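Putative oxidoreductase (Magnetospirillum magnetotacticum, PDB 3C1A) is a putative oxidoreductase of the Gfo/Idh/MocA type that probably binds a nicotinamide dinucleotide through its N-terminal Rossmann domain, while its substrate remains unassigned. Local coordinates at residues Leu13-Ala18 with Lys23-Thr28; Ala30-Ala35 with Pro279-Val284; Asp46-Val51 with Cys55-Asp60; Ser63-Pro68 with Leu87-Ser92; Thr81-Thr86 with Glu110-Ala115. All blocks are in the same frame, centred on the assembly; numbering follows the deposited sequence. Where two conformers were deposited one is given.

Interaction 1 (Leu13-Ala18 with Lys23-Thr28); sequences LALIGA and KNYIRT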
# COMPACT_ATOMS: atom_id res chain seq x y z
N LEU A 13 -11.90 16.96 -1.30
CA LEU A 13 -10.60 16.42 -0.99
C LEU A 13 -9.51 17.38 -1.27
O LEU A 13 -9.60 18.18 -2.18
CB LEU A 13 -10.31 15.15 -1.80
CG LEU A 13 -11.26 13.98 -1.70
CD1 LEU A 13 -10.76 12.84 -2.63
CD2 LEU A 13 -11.38 13.53 -0.26
N ALA A 14 -8.44 17.29 -0.48
CA ALA A 14 -7.24 18.05 -0.76
C ALA A 14 -6.05 17.09 -0.79
O ALA A 14 -6.06 16.04 -0.13
CB ALA A 14 -7.03 19.15 0.27
N LEU A 15 -5.02 17.44 -1.57
CA LEU A 15 -3.85 16.60 -1.73
C LEU A 15 -2.60 17.35 -1.29
O LEU A 15 -2.36 18.52 -1.68
CB LEU A 15 -3.74 16.16 -3.19
CG LEU A 15 -2.50 15.39 -3.65
CD1 LEU A 15 -2.38 14.09 -2.87
CD2 LEU A 15 -2.58 15.13 -5.15
N ILE A 16 -1.83 16.71 -0.40
CA ILE A 16 -0.58 17.28 0.00
C ILE A 16 0.43 16.31 -0.62
O ILE A 16 0.50 15.14 -0.23
CB ILE A 16 -0.43 17.41 1.52
CG1 ILE A 16 -1.52 18.35 2.08
CG2 ILE A 16 0.97 17.89 1.83
CD1 ILE A 16 -1.73 18.25 3.57
N GLY A 17 1.18 16.81 -1.60
CA GLY A 17 2.10 15.98 -2.39
C GLY A 17 3.49 16.55 -2.42
O GLY A 17 3.67 17.76 -2.44
N ALA A 18 4.49 15.69 -2.39
CA ALA A 18 5.88 16.11 -2.58
C ALA A 18 6.64 14.98 -3.23
O ALA A 18 6.41 13.81 -2.93
CB ALA A 18 6.52 16.50 -1.25
N LYS A 23 2.04 10.58 -7.50
CA LYS A 23 2.17 10.19 -8.91
C LYS A 23 0.92 10.30 -9.80
O LYS A 23 0.97 10.91 -10.88
CB LYS A 23 2.68 8.74 -8.98
CG LYS A 23 3.31 8.36 -10.29
CD LYS A 23 3.49 6.85 -10.39
CE LYS A 23 4.84 6.50 -10.98
NZ LYS A 23 4.88 5.10 -11.47
N ASN A 24 -0.17 9.67 -9.37
CA ASN A 24 -1.41 9.54 -10.15
C ASN A 24 -2.70 9.91 -9.39
O ASN A 24 -3.80 9.67 -9.87
CB ASN A 24 -1.56 8.10 -10.64
CG ASN A 24 -0.44 7.68 -11.56
OD1 ASN A 24 0.11 6.59 -11.42
ND2 ASN A 24 -0.11 8.53 -12.52
N TYR A 25 -2.55 10.47 -8.19
CA TYR A 25 -3.71 10.92 -7.39
C TYR A 25 -4.57 11.96 -8.10
O TYR A 25 -5.79 11.86 -8.14
CB TYR A 25 -3.27 11.42 -6.00
CG TYR A 25 -2.97 10.31 -5.03
CD1 TYR A 25 -3.99 9.54 -4.46
CD2 TYR A 25 -1.67 10.02 -4.66
CE1 TYR A 25 -3.70 8.50 -3.56
CE2 TYR A 25 -1.37 9.01 -3.76
CZ TYR A 25 -2.37 8.25 -3.22
OH TYR A 25 -2.04 7.24 -2.33
N ILE A 26 -3.94 12.96 -8.70
CA ILE A 26 -4.72 14.06 -9.24
C ILE A 26 -5.63 13.57 -10.34
O ILE A 26 -6.77 14.00 -10.42
CB ILE A 26 -3.83 15.23 -9.78
CG1 ILE A 26 -3.10 15.94 -8.64
CG2 ILE A 26 -4.67 16.24 -10.51
CD1 ILE A 26 -2.17 17.03 -9.12
N ARG A 27 -5.14 12.68 -11.19
CA ARG A 27 -6.01 12.18 -12.31
C ARG A 27 -7.09 11.24 -11.80
O ARG A 27 -8.20 11.21 -12.33
CB ARG A 27 -5.22 11.48 -13.41
CG ARG A 27 -4.45 10.27 -12.97
CD ARG A 27 -3.68 9.67 -14.14
NE ARG A 27 -3.61 8.22 -14.04
N THR A 28 -6.75 10.46 -10.78
CA THR A 28 -7.72 9.55 -10.17
C THR A 28 -8.86 10.35 -9.55
O THR A 28 -10.04 10.06 -9.78
CB THR A 28 -7.07 8.67 -9.07
OG1 THR A 28 -5.98 7.90 -9.62
CG2 THR A 28 -8.09 7.75 -8.47
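The first beta-alpha turn of the Rossmann fold supplies this contact: strand 11-17 meets helix 25-31 around the glycine-rich GxGxxG turn that opens with G17, the signature of dinucleotide binding. L15 is the one strand residue that reaches across, and it meets Y25 and I26 in the first turn of the helix. Its CG stands anti to the backbone N (chi1 174°), which carries the two methyls out to the helix. CD2 does most of the touching: it lies 3.6 Å from CG1 of I26 and 3.9 Å from CB of Y25, and L15 crosses both side chains at roughly a right angle. The other methyl, CD1, comes up obliquely to the Y25 ring, 4.4 Å from its CG. That ring swings off from the strand to pack on I74 and L280, while L37 and L40 of strand 35-42 line L15 on the other flank.

At the start of the helix the carbonyl O of N24 takes two bonds from T28. The hydroxyl OG1 donates at 2.8 Å from above the carbonyl plane, and the backbone N of T28 bonds to the same oxygen at 3.2 Å. Between strand and helix themselves nothing polar is exchanged; the contact is buried hydrocarbon packing, without directional bonds, just behind the presumed cofactor turn.

Interaction 2 (Ala30-Ala35 with Pro279-Val284); sequences AGLPGA and PLTRAV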
# COMPACT_ATOMS: atom_id res chain seq x y z
N ALA A 30 -9.76 13.34 -10.29
CA ALA A 30 -10.48 14.02 -11.38
C ALA A 30 -11.53 13.15 -12.05
O ALA A 30 -12.58 13.65 -12.51
CB ALA A 30 -9.50 14.55 -12.43
N GLY A 31 -11.27 11.84 -12.12
CA GLY A 31 -12.19 10.89 -12.76
C GLY A 31 -13.33 10.37 -11.89
O GLY A 31 -14.22 9.70 -12.38
N LEU A 32 -13.29 10.69 -10.59
CA LEU A 32 -14.31 10.23 -9.64
C LEU A 32 -15.48 11.20 -9.66
O LEU A 32 -15.31 12.38 -9.36
CB LEU A 32 -13.74 10.13 -8.21
CG LEU A 32 -12.67 9.08 -7.90
CD1 LEU A 32 -12.18 9.18 -6.46
CD2 LEU A 32 -13.16 7.68 -8.18
N PRO A 33 -16.68 10.71 -9.98
CA PRO A 33 -17.83 11.60 -9.91
C PRO A 33 -18.24 12.08 -8.51
O PRO A 33 -18.91 13.10 -8.41
CB PRO A 33 -18.95 10.77 -10.53
CG PRO A 33 -18.53 9.38 -10.40
CD PRO A 33 -17.04 9.37 -10.44
N GLY A 34 -17.87 11.36 -7.46
CA GLY A 34 -18.30 11.72 -6.12
C GLY A 34 -17.31 12.50 -5.29
O GLY A 34 -17.54 12.73 -4.11
N ALA A 35 -16.20 12.90 -5.89
CA ALA A 35 -15.17 13.65 -5.19
C ALA A 35 -14.68 14.80 -6.06
O ALA A 35 -14.84 14.79 -7.30
CB ALA A 35 -14.03 12.73 -4.82
N PRO A 279 -6.94 -0.57 -9.04
CA PRO A 279 -6.82 -0.49 -7.59
C PRO A 279 -6.83 0.93 -7.02
O PRO A 279 -7.55 1.17 -6.05
CB PRO A 279 -5.50 -1.20 -7.30
CG PRO A 279 -5.35 -2.17 -8.43
CD PRO A 279 -5.95 -1.48 -9.63
N LEU A 280 -6.05 1.85 -7.58
CA LEU A 280 -6.00 3.21 -7.02
C LEU A 280 -7.33 3.92 -7.17
O LEU A 280 -7.71 4.72 -6.31
CB LEU A 280 -4.87 4.02 -7.63
CG LEU A 280 -4.66 5.45 -7.14
CD1 LEU A 280 -4.36 5.43 -5.67
CD2 LEU A 280 -3.53 6.11 -7.93
N THR A 281 -8.02 3.68 -8.27
CA THR A 281 -9.34 4.24 -8.43
C THR A 281 -10.25 3.73 -7.32
O THR A 281 -10.95 4.52 -6.68
CB THR A 281 -9.91 3.95 -9.82
OG1 THR A 281 -9.05 4.52 -10.82
CG2 THR A 281 -11.31 4.50 -9.93
N ARG A 282 -10.18 2.43 -7.03
CA ARG A 282 -10.93 1.83 -5.94
C ARG A 282 -10.62 2.41 -4.59
O ARG A 282 -11.54 2.69 -3.83
CB ARG A 282 -10.69 0.34 -5.88
CG ARG A 282 -11.63 -0.43 -4.96
CD ARG A 282 -11.67 -1.88 -5.39
NE ARG A 282 -12.44 -2.67 -4.44
CZ ARG A 282 -13.70 -3.03 -4.62
NH1 ARG A 282 -14.37 -2.70 -5.72
NH2 ARG A 282 -14.29 -3.75 -3.68
N ALA A 283 -9.33 2.56 -4.28
CA ALA A 283 -8.87 3.17 -3.02
C ALA A 283 -9.46 4.56 -2.75
O ALA A 283 -10.02 4.81 -1.68
CB ALA A 283 -7.35 3.23 -2.99
N VAL A 284 -9.28 5.45 -3.72
CA VAL A 284 -9.79 6.82 -3.63
C VAL A 284 -11.35 6.87 -3.71
O VAL A 284 -11.99 7.65 -3.01
CB VAL A 284 -9.14 7.70 -4.72
CG1 VAL A 284 -9.66 9.13 -4.66
CG2 VAL A 284 -7.62 7.67 -4.58
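L32 projects from the loop after helix 25-31, where L32 to A35 form a type I turn, onto the first turns of helix 279-290. The packing is by carbon atoms, with no hydrogen bond across. Its CD2 meets CG2 of T281 at 4.1 Å, the two side chains running alongside each other and pointing opposite ways, and is equally far from the T281 carbonyl O. T281 has CG2 anti to its backbone N and OG1 beside that N (chi1 -60°), which brings the methyl round to the leucine. CD1 of L32 faces V284, lying 3.8 Å from that residue's CB. The approach of L32 CD1 to V284 CG1 is modelled too short for two carbons, so the exact fit there is doubtful.

In fold terms, a helix that follows the large mixed sheet in the chain comes back to lie against the Rossmann domain beside helix 25-31, whose T28 also packs on T281 and V284.

Among the hydrogen bonds, G34 pairs through its backbone with V11, the start of strand 11-17. The helix is regular from the outset, with A283 N on P279 O at 2.9 Å. Among ionic pairs, R282 points away from the leucine and makes a salt bridge with E136.

Interaction 3 (Asp46-Val51 with Cys55-Asp60); sequences DNLALV and CVIESD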
# COMPACT_ATOMS: atom_id res chain seq x y z
N ASP A 46 4.89 19.64 -12.24
CA ASP A 46 4.11 18.79 -13.14
C ASP A 46 2.72 18.51 -12.54
O ASP A 46 1.71 18.55 -13.26
CB ASP A 46 4.85 17.48 -13.46
CG ASP A 46 6.24 17.72 -14.08
OD1 ASP A 46 6.44 18.78 -14.75
OD2 ASP A 46 7.13 16.85 -13.92
N ASN A 47 2.68 18.26 -11.22
CA ASN A 47 1.42 18.15 -10.46
C ASN A 47 0.59 19.43 -10.48
O ASN A 47 -0.60 19.41 -10.78
CB ASN A 47 1.72 17.78 -9.00
CG ASN A 47 2.08 16.31 -8.82
OD1 ASN A 47 2.43 15.62 -9.77
ND2 ASN A 47 1.98 15.82 -7.58
N LEU A 48 1.23 20.56 -10.18
CA LEU A 48 0.54 21.86 -10.17
C LEU A 48 -0.11 22.20 -11.54
O LEU A 48 -1.12 22.91 -11.59
CB LEU A 48 1.48 22.98 -9.71
CG LEU A 48 2.01 22.83 -8.27
CD1 LEU A 48 2.97 23.97 -7.92
CD2 LEU A 48 0.84 22.77 -7.27
N ALA A 49 0.45 21.67 -12.62
CA ALA A 49 -0.14 21.81 -13.96
C ALA A 49 -1.49 21.08 -14.15
O ALA A 49 -2.22 21.38 -15.10
CB ALA A 49 0.85 21.34 -15.01
N LEU A 50 -1.83 20.17 -13.25
CA LEU A 50 -3.02 19.33 -13.43
C LEU A 50 -4.33 19.75 -12.70
O LEU A 50 -5.41 19.19 -12.97
CB LEU A 50 -2.64 17.88 -13.05
CG LEU A 50 -1.49 17.31 -13.87
CD1 LEU A 50 -0.86 16.07 -13.22
CD2 LEU A 50 -1.99 17.00 -15.28
N VAL A 51 -4.27 20.73 -11.80
CA VAL A 51 -5.44 21.06 -10.97
C VAL A 51 -6.70 21.45 -11.74
O VAL A 51 -6.63 22.17 -12.74
CB VAL A 51 -5.14 22.21 -10.00
CG1 VAL A 51 -4.29 21.73 -8.86
CG2 VAL A 51 -4.49 23.40 -10.72
N CYS A 55 -9.68 24.64 -7.85
CA CYS A 55 -8.74 24.10 -6.87
C CYS A 55 -7.73 25.19 -6.47
O CYS A 55 -7.06 25.79 -7.31
CB CYS A 55 -8.02 22.86 -7.42
SG CYS A 55 -6.81 22.15 -6.32
N VAL A 56 -7.62 25.42 -5.16
CA VAL A 56 -6.68 26.40 -4.61
C VAL A 56 -5.27 25.83 -4.51
O VAL A 56 -5.04 24.77 -3.90
CB VAL A 56 -7.08 26.82 -3.16
CG1 VAL A 56 -6.12 27.85 -2.64
CG2 VAL A 56 -8.51 27.30 -3.09
N ILE A 57 -4.30 26.55 -5.07
CA ILE A 57 -2.88 26.17 -4.97
C ILE A 57 -2.23 26.74 -3.72
O ILE A 57 -2.23 27.95 -3.47
CB ILE A 57 -2.09 26.62 -6.22
CG1 ILE A 57 -2.75 26.07 -7.48
CG2 ILE A 57 -0.60 26.19 -6.09
CD1 ILE A 57 -2.81 24.57 -7.56
N GLU A 58 -1.68 25.84 -2.91
CA GLU A 58 -0.99 26.20 -1.69
C GLU A 58 0.47 25.84 -1.74
O GLU A 58 0.85 24.75 -2.15
CB GLU A 58 -1.66 25.54 -0.48
CG GLU A 58 -3.16 25.79 -0.32
CD GLU A 58 -3.54 27.22 0.07
OE1 GLU A 58 -2.68 28.14 0.03
OE2 GLU A 58 -4.73 27.42 0.38
N SER A 59 1.30 26.74 -1.25
CA SER A 59 2.68 26.44 -1.06
C SER A 59 2.84 25.79 0.32
O SER A 59 3.69 24.90 0.49
CB SER A 59 3.51 27.71 -1.18
OG SER A 59 3.43 28.45 0.02
N ASP A 60 2.01 26.20 1.28
CA ASP A 60 2.10 25.70 2.67
C ASP A 60 1.05 24.65 2.96
O ASP A 60 -0.14 24.94 2.86
CB ASP A 60 1.92 26.88 3.63
CG ASP A 60 2.40 26.59 5.04
OD1 ASP A 60 2.33 25.43 5.52
OD2 ASP A 60 2.83 27.57 5.68
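V51 and I57 interlock at the outer edge of the Rossmann sheet, in the beta-alpha-beta unit that runs from strand 35-42 through the short helix 45-48 to edge strand 56-58. The surface on the strand side is built by C55 and I57, which both face 46-51 while V56 between them points away; this leaves a shallow hollow bordered by the sulfur and the isoleucine. V51 is the bump that fills it. Its CG1 settles 3.6 Å from SG of C55 and 3.5 Å from CD1 of I57, the latter tighter than usual van der Waals contact.

The fit works in the other direction as well. CD1 of I57 pushes into the fork between the two methyls of V51, reaching CG2 at 3.8 Å, and so occupies the notch between V51 and L48; CD2 of L48 lies 4.1 Å from CD1 of I57. L48 closes the other flank of the isoleucine, its CD2 resting 3.9 Å from CG2 of I57. On the sheet side of this cluster L40 of strand 35-42 packs on both L48 and V51, giving the wedge a floor. The cluster stays near the surface, and I57 itself is largely open to solvent. On the strand's other face E58 reaches back to R39 in a salt bridge.

In C55 the sulfur stands anti to the backbone N (chi1 178°), which brings SG to CG1 of V51. Closer to the two backbones, CB of C55 meets CB of V51 at 3.9 Å.

Interaction 4 (Ser63-Pro68 with Leu87-Ser92); sequences SVVSAP and LAAIAS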
# COMPACT_ATOMS: atom_id res chain seq x y z
N SER A 63 -2.08 25.33 5.20
CA SER A 63 -3.29 25.95 4.66
C SER A 63 -4.30 24.94 4.15
O SER A 63 -5.51 25.24 4.04
CB SER A 63 -2.95 26.94 3.56
OG SER A 63 -2.04 27.93 4.05
N VAL A 64 -3.84 23.76 3.78
CA VAL A 64 -4.77 22.70 3.37
C VAL A 64 -5.54 22.19 4.57
O VAL A 64 -6.76 22.07 4.50
CB VAL A 64 -4.06 21.56 2.64
CG1 VAL A 64 -5.01 20.37 2.48
CG2 VAL A 64 -3.59 22.08 1.28
N VAL A 65 -4.86 21.95 5.69
CA VAL A 65 -5.53 21.42 6.89
C VAL A 65 -6.34 22.48 7.68
O VAL A 65 -7.21 22.13 8.47
CB VAL A 65 -4.56 20.66 7.88
CG1 VAL A 65 -3.60 19.66 7.12
CG2 VAL A 65 -3.77 21.59 8.75
N SER A 66 -6.05 23.76 7.46
CA SER A 66 -6.84 24.83 8.08
C SER A 66 -8.04 25.24 7.25
O SER A 66 -8.76 26.15 7.63
CB SER A 66 -6.00 26.07 8.33
OG SER A 66 -4.92 25.77 9.20
N ALA A 67 -8.23 24.59 6.10
CA ALA A 67 -9.21 24.99 5.11
C ALA A 67 -10.58 24.55 5.58
O ALA A 67 -10.75 23.38 5.92
CB ALA A 67 -8.87 24.34 3.76
N PRO A 68 -11.57 25.48 5.63
CA PRO A 68 -12.87 25.06 6.20
C PRO A 68 -13.68 24.10 5.34
O PRO A 68 -14.42 23.28 5.87
CB PRO A 68 -13.63 26.39 6.35
CG PRO A 68 -12.98 27.34 5.46
CD PRO A 68 -11.56 26.90 5.25
N LEU A 87 -0.84 13.92 11.92
CA LEU A 87 -1.21 14.49 13.21
C LEU A 87 -1.90 15.84 13.10
O LEU A 87 -2.85 16.07 13.83
CB LEU A 87 0.01 14.57 14.09
CG LEU A 87 0.52 13.21 14.56
CD1 LEU A 87 1.96 13.36 15.13
CD2 LEU A 87 -0.46 12.58 15.57
N ALA A 88 -1.45 16.69 12.17
CA ALA A 88 -2.06 18.02 11.94
C ALA A 88 -3.43 17.88 11.34
O ALA A 88 -4.34 18.58 11.73
CB ALA A 88 -1.20 18.85 11.03
N ALA A 89 -3.57 16.99 10.38
CA ALA A 89 -4.86 16.72 9.77
C ALA A 89 -5.88 16.18 10.77
O ALA A 89 -7.01 16.67 10.82
CB ALA A 89 -4.70 15.75 8.56
N ILE A 90 -5.47 15.21 11.59
CA ILE A 90 -6.32 14.63 12.65
C ILE A 90 -6.77 15.70 13.63
O ILE A 90 -7.94 15.75 13.99
CB ILE A 90 -5.57 13.50 13.43
CG1 ILE A 90 -5.35 12.26 12.52
CG2 ILE A 90 -6.37 13.07 14.65
CD1 ILE A 90 -4.33 11.24 13.08
N ALA A 91 -5.80 16.49 14.12
CA ALA A 91 -6.05 17.60 15.03
C ALA A 91 -7.11 18.57 14.47
O ALA A 91 -7.88 19.18 15.22
CB ALA A 91 -4.74 18.35 15.31
N SER A 92 -7.12 18.72 13.15
CA SER A 92 -8.11 19.54 12.45
C SER A 92 -9.45 18.87 12.15
O SER A 92 -10.32 19.51 11.57
CB SER A 92 -7.53 20.05 11.13
OG SER A 92 -6.68 21.16 11.37
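V65, in the last turn of helix 62-65, is set against A88, A89 and S92 at the end of helix 82-91. The backbones come close here, with CA of V65 only 5.6 Å from CA of A89, consistent with the small alanine side chains there. The valine presents both branches to the neighbouring helix. With chi1 at -46°, CG1 is anti to its own carbonyl carbon and reaches A89, 4.2 Å from its CA and 4.3 Å from its CB. CG2 takes the crowded position between the backbone N and the carbonyl carbon; it lies over A88, 4.4 Å from CB, and 3.9 Å from OG of S92.

The serine adds the polar element. Its chi1 of -80° places OG beside its own backbone N and anti to the carbonyl carbon, so the hydroxyl turns back to the end of the shorter helix. OG is 3.1 Å from O of V65, a probable hydrogen bond, although the proton has a second acceptor within reach and the choice is not settled. The serine CB is 3.4 Å from the same oxygen, so the whole side chain lies against that carbonyl. S92 N bonds back to A88 O, closing the last turn of helix 82-91.

Both helices lie on one face of the Rossmann sheet. V64 packs on strands 11-17 and 35-42, W61 covers A88, and L87 and I90 turn the far flank of helix 82-91 to helix 106-119.

Interaction 5 (Thr81-Thr86 with Glu110-Ala115); sequences THAEIT and EAVAAA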
# COMPACT_ATOMS: atom_id res chain seq x y z
N THR A 81 7.86 12.36 6.45
CA THR A 81 7.00 13.50 6.78
C THR A 81 5.53 13.14 7.08
O THR A 81 4.70 14.03 7.40
CB THR A 81 7.03 14.53 5.67
OG1 THR A 81 6.39 14.01 4.48
CG2 THR A 81 8.46 14.97 5.38
N HIS A 82 5.19 11.85 6.97
CA HIS A 82 3.80 11.42 7.16
C HIS A 82 3.24 11.73 8.54
O HIS A 82 2.12 12.21 8.64
CB HIS A 82 3.59 9.93 6.89
CG HIS A 82 3.70 9.53 5.46
ND1 HIS A 82 3.68 8.20 5.08
CD2 HIS A 82 3.82 10.24 4.32
CE1 HIS A 82 3.77 8.13 3.76
NE2 HIS A 82 3.89 9.35 3.28
N ALA A 83 3.99 11.44 9.61
CA ALA A 83 3.46 11.57 10.94
C ALA A 83 3.10 13.05 11.25
O ALA A 83 2.04 13.34 11.79
CB ALA A 83 4.48 11.02 11.96
N GLU A 84 3.95 14.00 10.87
CA GLU A 84 3.67 15.42 11.19
C GLU A 84 2.40 15.92 10.50
O GLU A 84 1.56 16.59 11.09
CB GLU A 84 4.83 16.28 10.71
CG GLU A 84 4.72 17.72 11.10
CD GLU A 84 5.78 18.60 10.44
OE1 GLU A 84 6.50 18.12 9.53
OE2 GLU A 84 5.87 19.79 10.83
N ILE A 85 2.26 15.58 9.24
CA ILE A 85 1.11 16.07 8.46
C ILE A 85 -0.16 15.37 8.89
O ILE A 85 -1.22 16.01 9.02
CB ILE A 85 1.33 15.91 6.95
CG1 ILE A 85 2.63 16.60 6.52
CG2 ILE A 85 0.16 16.44 6.16
CD1 ILE A 85 2.85 16.50 5.04
N THR A 86 -0.07 14.06 9.14
CA THR A 86 -1.21 13.27 9.62
C THR A 86 -1.73 13.74 10.97
O THR A 86 -2.90 13.90 11.17
CB THR A 86 -0.87 11.74 9.68
OG1 THR A 86 -0.43 11.28 8.39
CG2 THR A 86 -2.04 10.94 10.13
N GLU A 110 2.76 4.89 16.26
CA GLU A 110 1.96 4.81 17.49
C GLU A 110 1.36 6.16 17.88
O GLU A 110 0.26 6.20 18.43
CB GLU A 110 2.83 4.24 18.62
CG GLU A 110 3.15 2.79 18.33
CD GLU A 110 4.18 2.20 19.25
OE1 GLU A 110 5.16 2.90 19.60
OE2 GLU A 110 4.02 1.01 19.59
N ALA A 111 2.04 7.27 17.57
CA ALA A 111 1.54 8.62 17.89
C ALA A 111 0.31 8.97 17.06
O ALA A 111 -0.68 9.54 17.55
CB ALA A 111 2.60 9.66 17.68
N VAL A 112 0.40 8.61 15.79
CA VAL A 112 -0.74 8.65 14.90
C VAL A 112 -1.95 7.78 15.33
O VAL A 112 -3.07 8.29 15.45
CB VAL A 112 -0.27 8.28 13.48
CG1 VAL A 112 -1.45 8.24 12.52
CG2 VAL A 112 0.83 9.26 13.00
N ALA A 113 -1.75 6.48 15.54
CA ALA A 113 -2.76 5.60 16.16
C ALA A 113 -3.49 6.24 17.36
O ALA A 113 -4.72 6.21 17.44
CB ALA A 113 -2.12 4.27 16.60
N ALA A 114 -2.72 6.79 18.29
CA ALA A 114 -3.24 7.42 19.50
C ALA A 114 -4.11 8.64 19.21
O ALA A 114 -5.16 8.81 19.84
CB ALA A 114 -2.09 7.78 20.43
N ALA A 115 -3.70 9.49 18.26
CA ALA A 115 -4.46 10.68 17.90
C ALA A 115 -5.79 10.34 17.18
O ALA A 115 -6.83 10.94 17.48
CB ALA A 115 -3.59 11.62 17.04
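V112 on helix 106-119 points its two methyls at helix 82-91, one to each of two residues a helical turn apart, A83 and T86. CG1, anti to the valine N (chi1 178°), meets CG2 of T86 at 3.7 Å, and the two side chains cross at about a right angle. CG2 turns to A83 instead, 4.1 Å from its CA and 4.2 Å from its CB. The alanine offers little bulk, so the methyl lies close to its CA.

T86 is oriented by a bond within its own helix. Its OG1 donates to O of H82 at 2.7 Å, from 42° above the carbonyl plane, and the backbone N of T86 bonds to the same oxygen. With the hydroxyl fixed on its own helix, the methyl is left to face V112. The H82 ring leads off from the contact, its nitrogens bonded to O of T77 and O of L102. L301 of helix 301-314 also packs on V112.

Side-by-side helices that follow successive parallel strands, here 72-76 and 95-99, are typical of the second half of a Rossmann fold.

Overall arrangement
Four of the five contacts lie wholly in the Rossmann domain; interaction 2 alone brings in a helix, 279-290, that follows the mixed sheet in the chain. Interactions 1, 3 and 4 come in series, 4 and 5 alternate their segments, and interaction 2 spans the chain to residue 284. Interactions 1 and 2 share helix 25-31, centres 11 Å apart; interactions 1 and 3, centres 9 Å apart, touch where I26 packs on N47 and L50. These three cover one face of the parallel sheet. Interactions 4 and 5 share helix 82-91 on the other, centres 13 Å apart. I16 of strand 11-17 touches V65 and I85, so the presumed cofactor-binding sheet is packed on both sides.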